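Cytochrome c7 (Geobacter sulfurreducens, PDB 3H33) is a small multihaem electron-transport protein that probably passes electrons between its three bound haems during Fe(III) respiration. Local coordinates at residues D2-P7 against V13-K18; M45-G50 against D67-G72; K18-A23 against G53-M58. All coordinates share one frame; numbering follows the deposited sequence.

Contact 1: residues D2-P7 against V13-K18; sequences DKITYP and VVFPHK. With HEM (protoporphyrin IX containing Fe), chain B; SO4 (sulfate ion), chain E.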
# COMPACT_ATOMS: atom_id res chain seq x y z
N ASP A 2 -12.58 -2.96 -3.59
CA ASP A 2 -12.07 -2.68 -2.26
C ASP A 2 -10.64 -3.17 -2.08
O ASP A 2 -9.85 -2.53 -1.38
CB ASP A 2 -12.96 -3.34 -1.19
CG ASP A 2 -14.40 -2.82 -1.23
OD1 ASP A 2 -14.59 -1.59 -1.30
OD2 ASP A 2 -15.33 -3.65 -1.16
N LYS A 3 -10.30 -4.29 -2.71
CA LYS A 3 -8.95 -4.84 -2.59
C LYS A 3 -8.18 -4.79 -3.90
O LYS A 3 -8.74 -5.01 -4.97
CB LYS A 3 -9.00 -6.29 -2.12
CG LYS A 3 -9.69 -6.51 -0.79
CD LYS A 3 -9.81 -7.99 -0.49
CE LYS A 3 -10.69 -8.23 0.72
NZ LYS A 3 -10.17 -7.52 1.92
N ILE A 4 -6.89 -4.50 -3.79
CA ILE A 4 -6.02 -4.42 -4.94
C ILE A 4 -4.86 -5.38 -4.70
O ILE A 4 -4.09 -5.20 -3.76
CB ILE A 4 -5.47 -3.00 -5.13
CG1 ILE A 4 -6.64 -2.02 -5.24
CG2 ILE A 4 -4.60 -2.94 -6.38
CD1 ILE A 4 -6.21 -0.59 -5.51
N THR A 5 -4.76 -6.38 -5.55
CA THR A 5 -3.72 -7.39 -5.43
C THR A 5 -2.53 -7.11 -6.33
O THR A 5 -2.70 -6.84 -7.52
CB THR A 5 -4.28 -8.78 -5.78
OG1 THR A 5 -5.40 -9.07 -4.93
CG2 THR A 5 -3.21 -9.85 -5.59
N TYR A 6 -1.34 -7.16 -5.76
CA TYR A 6 -0.12 -6.95 -6.52
C TYR A 6 0.59 -8.29 -6.60
O TYR A 6 1.16 -8.75 -5.62
CB TYR A 6 0.79 -5.93 -5.84
CG TYR A 6 0.23 -4.54 -5.76
CD1 TYR A 6 -0.79 -4.23 -4.87
CD2 TYR A 6 0.69 -3.54 -6.61
CE1 TYR A 6 -1.33 -2.95 -4.82
CE2 TYR A 6 0.16 -2.26 -6.57
CZ TYR A 6 -0.86 -1.97 -5.67
OH TYR A 6 -1.40 -0.71 -5.63
N PRO A 7 0.56 -8.94 -7.78
CA PRO A 7 1.24 -10.22 -7.91
C PRO A 7 2.74 -9.98 -8.05
O PRO A 7 3.18 -9.27 -8.94
CB PRO A 7 0.61 -10.81 -9.17
CG PRO A 7 0.41 -9.60 -10.02
CD PRO A 7 -0.14 -8.58 -9.03
N VAL A 13 0.94 -9.33 -2.83
CA VAL A 13 0.52 -8.39 -1.80
C VAL A 13 -0.91 -7.93 -2.06
O VAL A 13 -1.24 -7.49 -3.16
CB VAL A 13 1.41 -7.13 -1.78
CG1 VAL A 13 0.95 -6.18 -0.69
CG2 VAL A 13 2.87 -7.53 -1.58
N VAL A 14 -1.76 -8.05 -1.04
CA VAL A 14 -3.15 -7.62 -1.16
C VAL A 14 -3.35 -6.31 -0.39
O VAL A 14 -3.19 -6.27 0.83
CB VAL A 14 -4.12 -8.69 -0.61
CG1 VAL A 14 -5.55 -8.16 -0.64
CG2 VAL A 14 -4.02 -9.96 -1.46
N PHE A 15 -3.68 -5.25 -1.12
CA PHE A 15 -3.89 -3.93 -0.54
C PHE A 15 -5.37 -3.68 -0.29
O PHE A 15 -6.14 -3.48 -1.23
CB PHE A 15 -3.34 -2.86 -1.50
CG PHE A 15 -3.63 -1.44 -1.08
CD1 PHE A 15 -3.36 -0.99 0.21
CD2 PHE A 15 -4.12 -0.52 -2.01
CE1 PHE A 15 -3.56 0.34 0.57
CE2 PHE A 15 -4.32 0.82 -1.66
CZ PHE A 15 -4.04 1.25 -0.36
N PRO A 16 -5.79 -3.70 0.98
CA PRO A 16 -7.20 -3.47 1.32
C PRO A 16 -7.50 -1.97 1.23
O PRO A 16 -7.46 -1.26 2.23
CB PRO A 16 -7.30 -4.02 2.74
CG PRO A 16 -5.95 -3.66 3.32
CD PRO A 16 -4.99 -3.99 2.19
N HIS A 17 -7.78 -1.52 0.02
CA HIS A 17 -8.04 -0.12 -0.26
C HIS A 17 -9.16 0.53 0.54
O HIS A 17 -8.98 1.63 1.06
CB HIS A 17 -8.28 0.08 -1.76
CG HIS A 17 -8.26 1.51 -2.19
ND1 HIS A 17 -9.33 2.37 -2.08
CD2 HIS A 17 -7.26 2.25 -2.76
CE1 HIS A 17 -8.97 3.56 -2.58
NE2 HIS A 17 -7.72 3.54 -3.00
N LYS A 18 -10.31 -0.12 0.66
CA LYS A 18 -11.38 0.50 1.42
C LYS A 18 -11.00 0.68 2.88
O LYS A 18 -11.34 1.70 3.49
CB LYS A 18 -12.69 -0.28 1.33
CG LYS A 18 -13.77 0.39 2.15
CD LYS A 18 -14.11 1.79 1.68
CE LYS A 18 -15.56 2.13 2.06
NZ LYS A 18 -15.82 3.60 2.00
CHA HEM B . -5.93 3.14 -6.32
CHB HEM B . -9.37 6.37 -5.47
CHC HEM B . -7.91 6.77 -0.96
CHD HEM B . -3.90 4.45 -2.22
C1A HEM B . -7.12 3.84 -6.40
C2A HEM B . -7.93 3.88 -7.61
C3A HEM B . -8.82 4.89 -7.43
C4A HEM B . -8.59 5.41 -6.09
CMA HEM B . -9.83 5.43 -8.44
CAA HEM B . -7.70 3.01 -8.86
CBA HEM B . -6.69 3.64 -9.80
CGA HEM B . -6.34 2.76 -10.99
O1A HEM B . -7.03 1.74 -11.22
O2A HEM B . -5.37 3.10 -11.71
C1B HEM B . -9.26 6.81 -4.18
C2B HEM B . -10.20 7.71 -3.52
C3B HEM B . -9.84 7.75 -2.21
C4B HEM B . -8.67 6.92 -2.10
CMB HEM B . -11.37 8.43 -4.19
CAB HEM B . -10.49 8.50 -1.04
CBB HEM B . -11.97 8.25 -0.83
C1C HEM B . -6.70 6.12 -0.89
C2C HEM B . -5.82 6.13 0.28
C3C HEM B . -4.66 5.54 -0.09
C4C HEM B . -4.84 5.15 -1.48
CMC HEM B . -6.12 6.78 1.63
CAC HEM B . -3.36 5.46 0.71
CBC HEM B . -3.45 4.67 2.00
C1D HEM B . -4.06 3.91 -3.47
C2D HEM B . -3.10 3.08 -4.15
C3D HEM B . -3.68 2.68 -5.32
C4D HEM B . -5.01 3.26 -5.31
CMD HEM B . -1.69 2.77 -3.66
CAD HEM B . -3.05 1.96 -6.51
CBD HEM B . -2.44 2.99 -7.46
CGD HEM B . -1.91 2.37 -8.75
O1D HEM B . -1.33 3.11 -9.58
O2D HEM B . -2.07 1.15 -8.95
NA HEM B . -7.54 4.76 -5.47
NB HEM B . -8.32 6.34 -3.30
NC HEM B . -6.08 5.51 -1.96
ND HEM B . -5.22 4.04 -4.19
FE HEM B . -6.80 5.16 -3.71
S SO4 E . -13.22 -6.61 -4.35
O1 SO4 E . -13.47 -7.81 -5.17
O2 SO4 E . -14.43 -5.77 -4.31
O3 SO4 E . -12.86 -7.02 -2.98
O4 SO4 E . -12.10 -5.85 -4.94

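Contact 2: residues M45-G50 against D67-G72; sequences MAHGKG and DCHKGG. With HEM (protoporphyrin IX containing Fe), chain D.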
# COMPACT_ATOMS: atom_id res chain seq x y z
N MET A 45 8.64 2.54 -4.48
CA MET A 45 7.62 3.40 -3.90
C MET A 45 6.88 2.64 -2.80
O MET A 45 6.65 3.16 -1.71
CB MET A 45 6.65 3.88 -4.97
CG MET A 45 5.70 4.98 -4.51
SD MET A 45 4.67 5.65 -5.84
CE MET A 45 5.82 6.84 -6.59
N ALA A 46 6.51 1.39 -3.08
CA ALA A 46 5.80 0.56 -2.11
C ALA A 46 6.61 0.38 -0.84
O ALA A 46 6.06 0.38 0.26
CB ALA A 46 5.49 -0.79 -2.72
N HIS A 47 7.92 0.21 -0.99
CA HIS A 47 8.78 0.01 0.17
C HIS A 47 9.08 1.34 0.84
O HIS A 47 9.63 1.36 1.94
CB HIS A 47 10.07 -0.68 -0.25
CG HIS A 47 9.86 -2.09 -0.72
ND1 HIS A 47 10.82 -2.85 -1.35
CD2 HIS A 47 8.76 -2.87 -0.65
CE1 HIS A 47 10.28 -4.03 -1.64
NE2 HIS A 47 9.02 -4.10 -1.24
N GLY A 48 8.71 2.42 0.18
CA GLY A 48 8.94 3.75 0.72
C GLY A 48 7.65 4.38 1.21
O GLY A 48 6.89 3.74 1.94
N LYS A 49 7.38 5.60 0.79
CA LYS A 49 6.20 6.34 1.21
C LYS A 49 4.92 5.72 0.64
O LYS A 49 3.83 5.96 1.19
CB LYS A 49 6.30 7.81 0.78
CG LYS A 49 7.40 8.59 1.49
N GLY A 50 5.03 4.97 -0.42
CA GLY A 50 3.86 4.35 -1.03
C GLY A 50 3.15 3.36 -0.13
O GLY A 50 1.92 3.27 -0.16
N ASP A 67 4.65 -9.99 6.15
CA ASP A 67 3.34 -9.52 6.59
C ASP A 67 2.61 -8.85 5.44
O ASP A 67 1.44 -8.53 5.54
CB ASP A 67 3.48 -8.58 7.78
CG ASP A 67 3.79 -9.32 9.07
OD1 ASP A 67 3.30 -10.47 9.22
OD2 ASP A 67 4.51 -8.78 9.93
N CYS A 68 3.33 -8.64 4.34
CA CYS A 68 2.77 -8.05 3.12
C CYS A 68 2.80 -9.10 2.02
O CYS A 68 1.78 -9.38 1.39
CB CYS A 68 3.59 -6.86 2.65
SG CYS A 68 2.96 -5.23 3.15
N HIS A 69 3.98 -9.65 1.79
CA HIS A 69 4.18 -10.66 0.75
C HIS A 69 3.81 -12.04 1.27
O HIS A 69 4.48 -12.59 2.15
CB HIS A 69 5.64 -10.64 0.29
CG HIS A 69 6.04 -9.37 -0.40
ND1 HIS A 69 5.63 -9.02 -1.67
CD2 HIS A 69 6.85 -8.37 0.01
CE1 HIS A 69 6.20 -7.85 -1.99
NE2 HIS A 69 6.95 -7.41 -1.00
N LYS A 70 2.74 -12.60 0.72
CA LYS A 70 2.26 -13.91 1.12
C LYS A 70 1.91 -14.76 -0.10
O LYS A 70 1.51 -14.23 -1.14
CB LYS A 70 1.01 -13.76 1.99
CG LYS A 70 1.21 -12.83 3.17
CD LYS A 70 -0.06 -12.66 3.97
CE LYS A 70 0.20 -11.83 5.22
NZ LYS A 70 -1.05 -11.62 6.02
N GLY A 71 2.10 -16.07 0.01
CA GLY A 71 1.77 -16.96 -1.09
C GLY A 71 2.93 -17.59 -1.84
O GLY A 71 2.71 -18.25 -2.86
N GLY A 72 4.16 -17.40 -1.36
CA GLY A 72 5.30 -18.00 -2.02
C GLY A 72 5.63 -17.39 -3.37
O GLY A 72 6.84 -17.18 -3.66
CHA HEM D . 7.46 -5.50 -4.50
CHB HEM D . 10.68 -7.54 -1.58
CHC HEM D . 8.54 -5.62 2.22
CHD HEM D . 4.92 -4.34 -0.63
C1A HEM D . 8.58 -6.19 -4.05
C2A HEM D . 9.57 -6.81 -4.90
C3A HEM D . 10.46 -7.43 -4.08
C4A HEM D . 10.01 -7.16 -2.73
CMA HEM D . 11.68 -8.26 -4.49
CAA HEM D . 9.61 -6.76 -6.43
CBA HEM D . 8.68 -7.81 -7.01
CGA HEM D . 9.23 -9.21 -6.87
O1A HEM D . 8.44 -10.15 -6.62
O2A HEM D . 10.46 -9.38 -7.03
C1B HEM D . 10.38 -7.21 -0.28
C2B HEM D . 11.23 -7.49 0.87
C3B HEM D . 10.68 -6.90 1.95
C4B HEM D . 9.46 -6.27 1.44
CMB HEM D . 12.56 -8.22 0.83
CAB HEM D . 11.27 -6.82 3.36
CBB HEM D . 12.62 -6.11 3.51
C1C HEM D . 7.34 -5.10 1.76
C2C HEM D . 6.28 -4.64 2.64
C3C HEM D . 5.22 -4.35 1.82
C4C HEM D . 5.67 -4.62 0.48
CMC HEM D . 6.30 -4.63 4.17
CAC HEM D . 3.79 -3.94 2.19
CBC HEM D . 3.68 -2.80 3.18
C1D HEM D . 5.31 -4.47 -1.94
C2D HEM D . 4.48 -4.13 -3.07
C3D HEM D . 5.23 -4.41 -4.15
C4D HEM D . 6.50 -4.93 -3.69
CMD HEM D . 3.04 -3.64 -3.03
CAD HEM D . 4.78 -4.35 -5.59
CBD HEM D . 4.99 -3.01 -6.25
CGD HEM D . 4.59 -3.04 -7.71
O1D HEM D . 3.56 -3.68 -8.04
O2D HEM D . 5.29 -2.43 -8.53
NA HEM D . 8.87 -6.38 -2.72
NB HEM D . 9.31 -6.44 0.07
NC HEM D . 6.94 -5.10 0.45
ND HEM D . 6.52 -4.98 -2.32
FE HEM D . 7.91 -5.70 -1.15

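Contact 3: residues K18-A23 against G53-M58; sequences KKHQDA and GCHEEM. With HEM (protoporphyrin IX containing Fe), chain C.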
# COMPACT_ATOMS: atom_id res chain seq x y z
N LYS A 18 -10.31 -0.12 0.66
CA LYS A 18 -11.38 0.50 1.42
C LYS A 18 -11.00 0.68 2.88
O LYS A 18 -11.34 1.70 3.49
CB LYS A 18 -12.69 -0.28 1.33
CG LYS A 18 -13.77 0.39 2.15
CD LYS A 18 -14.11 1.79 1.68
CE LYS A 18 -15.56 2.13 2.06
NZ LYS A 18 -15.82 3.60 2.00
N LYS A 19 -10.31 -0.30 3.44
CA LYS A 19 -9.88 -0.19 4.83
C LYS A 19 -9.07 1.09 5.00
O LYS A 19 -9.27 1.84 5.95
CB LYS A 19 -8.99 -1.36 5.23
CG LYS A 19 -9.72 -2.51 5.84
CD LYS A 19 -8.70 -3.47 6.43
CE LYS A 19 -9.37 -4.65 7.09
N HIS A 20 -8.16 1.32 4.07
CA HIS A 20 -7.32 2.51 4.13
C HIS A 20 -8.08 3.81 3.99
O HIS A 20 -7.78 4.77 4.70
CB HIS A 20 -6.22 2.44 3.06
CG HIS A 20 -5.15 1.45 3.37
ND1 HIS A 20 -5.33 0.08 3.35
CD2 HIS A 20 -3.87 1.64 3.78
CE1 HIS A 20 -4.19 -0.49 3.75
NE2 HIS A 20 -3.27 0.42 4.02
N GLN A 21 -9.05 3.88 3.09
CA GLN A 21 -9.76 5.14 2.95
C GLN A 21 -10.62 5.40 4.19
O GLN A 21 -10.80 6.55 4.58
CB GLN A 21 -10.60 5.19 1.66
CG GLN A 21 -11.72 4.19 1.53
CD GLN A 21 -12.35 4.24 0.14
OE1 GLN A 21 -11.71 3.89 -0.85
NE2 GLN A 21 -13.60 4.69 0.07
N ASP A 22 -11.12 4.34 4.81
CA ASP A 22 -11.93 4.50 6.02
C ASP A 22 -11.03 4.85 7.20
O ASP A 22 -11.41 5.64 8.07
CB ASP A 22 -12.70 3.22 6.36
CG ASP A 22 -13.86 2.95 5.42
OD1 ASP A 22 -14.34 3.91 4.78
OD2 ASP A 22 -14.29 1.78 5.35
N ALA A 23 -9.84 4.27 7.24
CA ALA A 23 -8.91 4.52 8.33
C ALA A 23 -8.33 5.93 8.30
O ALA A 23 -8.22 6.58 9.34
CB ALA A 23 -7.79 3.49 8.32
N GLY A 53 6.60 2.78 4.29
CA GLY A 53 7.03 3.98 4.99
C GLY A 53 5.97 4.51 5.93
O GLY A 53 6.26 4.89 7.07
N CYS A 54 4.72 4.53 5.47
CA CYS A 54 3.65 5.03 6.32
C CYS A 54 3.44 4.12 7.52
O CYS A 54 3.29 4.60 8.65
CB CYS A 54 2.35 5.16 5.55
SG CYS A 54 0.96 5.60 6.65
N HIS A 55 3.43 2.81 7.29
CA HIS A 55 3.24 1.86 8.39
C HIS A 55 4.29 2.07 9.48
O HIS A 55 3.99 1.95 10.66
CB HIS A 55 3.30 0.43 7.86
CG HIS A 55 2.20 0.10 6.91
ND1 HIS A 55 2.22 -0.98 6.05
CD2 HIS A 55 1.01 0.72 6.69
CE1 HIS A 55 1.07 -0.97 5.36
NE2 HIS A 55 0.31 0.05 5.71
N GLU A 56 5.52 2.37 9.08
CA GLU A 56 6.57 2.61 10.07
C GLU A 56 6.28 3.90 10.84
O GLU A 56 6.31 3.92 12.06
CB GLU A 56 7.94 2.67 9.39
CG GLU A 56 8.27 1.38 8.64
CD GLU A 56 9.64 1.39 7.99
OE1 GLU A 56 10.02 2.43 7.43
OE2 GLU A 56 10.32 0.34 8.02
N GLU A 57 5.94 4.96 10.13
CA GLU A 57 5.66 6.24 10.77
C GLU A 57 4.44 6.15 11.67
O GLU A 57 4.48 6.60 12.83
CB GLU A 57 5.47 7.34 9.73
CG GLU A 57 6.72 7.68 8.94
N MET A 58 3.34 5.59 11.18
CA MET A 58 2.11 5.49 11.96
C MET A 58 2.12 4.36 12.97
O MET A 58 1.20 4.23 13.78
CB MET A 58 0.91 5.31 11.03
CG MET A 58 0.71 6.45 10.05
SD MET A 58 -0.90 6.38 9.22
CE MET A 58 -1.04 8.10 8.67
CHA HEM C . -3.09 -1.38 7.35
CHB HEM C . -1.09 -2.75 3.24
CHC HEM C . -0.24 1.87 2.22
CHD HEM C . -1.68 3.12 6.61
C1A HEM C . -2.62 -2.15 6.31
C2A HEM C . -2.86 -3.57 6.20
C3A HEM C . -2.33 -3.97 5.02
C4A HEM C . -1.72 -2.78 4.44
CMA HEM C . -2.30 -5.38 4.44
CAA HEM C . -3.43 -4.44 7.30
CBA HEM C . -4.93 -4.61 7.17
CGA HEM C . -5.52 -5.43 8.30
O1A HEM C . -5.59 -4.91 9.45
O2A HEM C . -5.91 -6.59 8.05
C1B HEM C . -0.66 -1.60 2.58
C2B HEM C . -0.08 -1.58 1.25
C3B HEM C . 0.09 -0.27 0.94
C4B HEM C . -0.35 0.50 2.10
CMB HEM C . 0.23 -2.80 0.37
CAB HEM C . 0.58 0.31 -0.39
CBB HEM C . -0.26 -0.02 -1.62
C1C HEM C . -0.51 2.62 3.34
C2C HEM C . -0.23 4.04 3.47
C3C HEM C . -0.59 4.40 4.74
C4C HEM C . -1.10 3.18 5.35
CMC HEM C . 0.42 4.90 2.39
CAC HEM C . -0.44 5.75 5.50
CBC HEM C . -0.28 7.05 4.73
C1D HEM C . -2.27 2.01 7.18
C2D HEM C . -3.10 2.01 8.39
C3D HEM C . -3.54 0.75 8.58
C4D HEM C . -2.95 -0.02 7.50
CMD HEM C . -3.53 3.22 9.23
CAD HEM C . -4.61 0.26 9.57
CBD HEM C . -5.90 -0.04 8.80
CGD HEM C . -6.83 -0.96 9.55
O1D HEM C . -6.36 -2.00 10.06
O2D HEM C . -8.04 -0.66 9.62
NA HEM C . -1.92 -1.67 5.24
NB HEM C . -0.80 -0.33 3.10
NC HEM C . -1.01 2.09 4.49
ND HEM C . -2.24 0.76 6.61
FE HEM C . -1.48 0.20 4.87

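Contact 1: residues D2-P7 against V13-K18
D2 meets K18 where the strand 13-16 gives way to helix 17-24: the carbonyl O of D2 takes the N-H of K18 on a lone pair, in the carbonyl plane (K18 N to D2 O 3.2 Å). The two side chains run alongside each other, D2 OD1 resting 3.5 Å from K18 CB, while K18 NZ turns to D22 for a salt bridge. A sulfate, probably from the crystallisation liquor, accepts N-H groups from D2 and K3. K3 faces P16 in a non-hydrogen-bonded pair, its CA-H directed at F15 O. I4 and F15 follow as a hydrogen-bonded pair, joined by I4 N to F15 O (2.9 Å) and F15 N to I4 O (2.7 Å). The CD1 tip of I4 comes to the edge of the F15 ring and also touches the chain B haem at CHA (3.8 Å). T5 pairs with V14 on the same face as K3 and P16, its side chain slanting across that of V14, with T5 OG1 against V14 CG2. Y6 closes the ladder with V13 through two bonds, Y6 N to V13 O being nearly straight at 173°. With CG anti to the carbonyl carbon (chi1 -65°), the Y6 ring lies beside F15, CE1 against F15 CB at 3.9 Å, and carries OH to 3.3 Å from haem CAD. F15 CE2 approaches the porphyrin at C2D, and H17 NE2 binds the iron at 2.0 Å, with H31 as the other axial ligand. This is an antiparallel beta hairpin lining a bis-histidine haem site of a cytochrome c7.

Contact 2: residues M45-G50 against D67-G72
Both H47 (chi1 -67°) and H69 (chi1 -66°) place CG anti to the carbonyl carbon and beside the backbone N, and from backbones whose nearest CA atoms, those of H47 and C68, are 10.5 Å apart the two imidazoles reach the same iron. H47 NE2 binds the iron of the chain D haem at 1.9 Å and H69 NE2 binds it at 2.0 Å, one from each face of the porphyrin. Each ring thus presents its NE2 edge to the other, H47 NE2 and H69 NE2 being 3.9 Å apart with the metal between them. The ring planes are twisted to about 86°, almost perpendicular, so the imidazoles lie over different pairs of pyrrole nitrogens: CD2 of H47 is near NC and its CE1 near NA, whereas CD2 of H69 is near NB and its CE1 near ND. This is bis-histidine ligation of a c-type haem, and C68 with H69 forms the end of a CXXCH motif: C68 SG is joined covalently to haem CAC at 1.8 Å, on the face of the macrocycle that H69 occupies. Opposite, the methyl of A46 sits over pyrrole D, its CB 3.5 Å from C2D, beside the H47 ligand. The far nitrogen of H69, ND1, gives a hydrogen bond to the carbonyl O of G11 and a weak one to T8, which fixes the rotation of this ring and may strengthen its donation to the metal. No hydrogen bond links the segments, and the 43 Å² buried between them belongs to the two histidines. Behind H47 the chain turns on M45 O, which accepts G48 N at 2.9 Å and, weakly, G50 N.

Contact 3: residues K18-A23 against G53-M58
A haem iron mediates this buried contact, which bridges helix 17-24 and helix 52-58, two helices far apart in sequence. H20 and H55 face each other through the metal, H20 NE2 binding the iron of the chain C haem at 2.0 Å and H55 NE2 doing so from the other face, also at 2.0 Å. The N-Fe-N line is almost straight, about 178°, and the two NE2 atoms of H20 and H55 lie 4.0 Å apart. Their ring planes are turned by about 38°, a moderate twist. Behind each ring a backbone carbonyl holds the remaining nitrogen: H20 ND1 is hydrogen-bonded to P16 O and H55 ND1 to P62 O, so both imidazoles are fixed about their bonds to iron. C54 and H55 end a CXXCH haem-attachment motif, and C54 SG makes the thioether to CAC at 1.8 Å on the H55 side of the porphyrin. One turn further along the helix, M58 extends its chain along the same side and brings SD to 3.8 Å from CAC. The H20 helix contributes more distant apolar touches at the propionates, A23 CB lying 4.0 Å from CBD and K19 CD the same distance from CBA.

Overall arrangement
From the N terminus, contact 1 closes first, pairing strand 3-6 with strand 13-16 across the connection 7-12. Helix 17-24 follows directly, and K18 belongs to both contact 1 and contact 3; F15 also packs on H20, and the hairpin reaches all three haem pockets. Contact 3 then closes a long loop from helix 17-24 to helix 52-58, while contact 2 runs from residues 45-50 to 67-72. These two cross, their segments alternating along the chain, and G48 O probably accepts a hydrogen bond from G53 N. Near the C terminus H69 returns to the hairpin, where V13 packs against it, tying the last haem-binding segment back to the beginning of the fold.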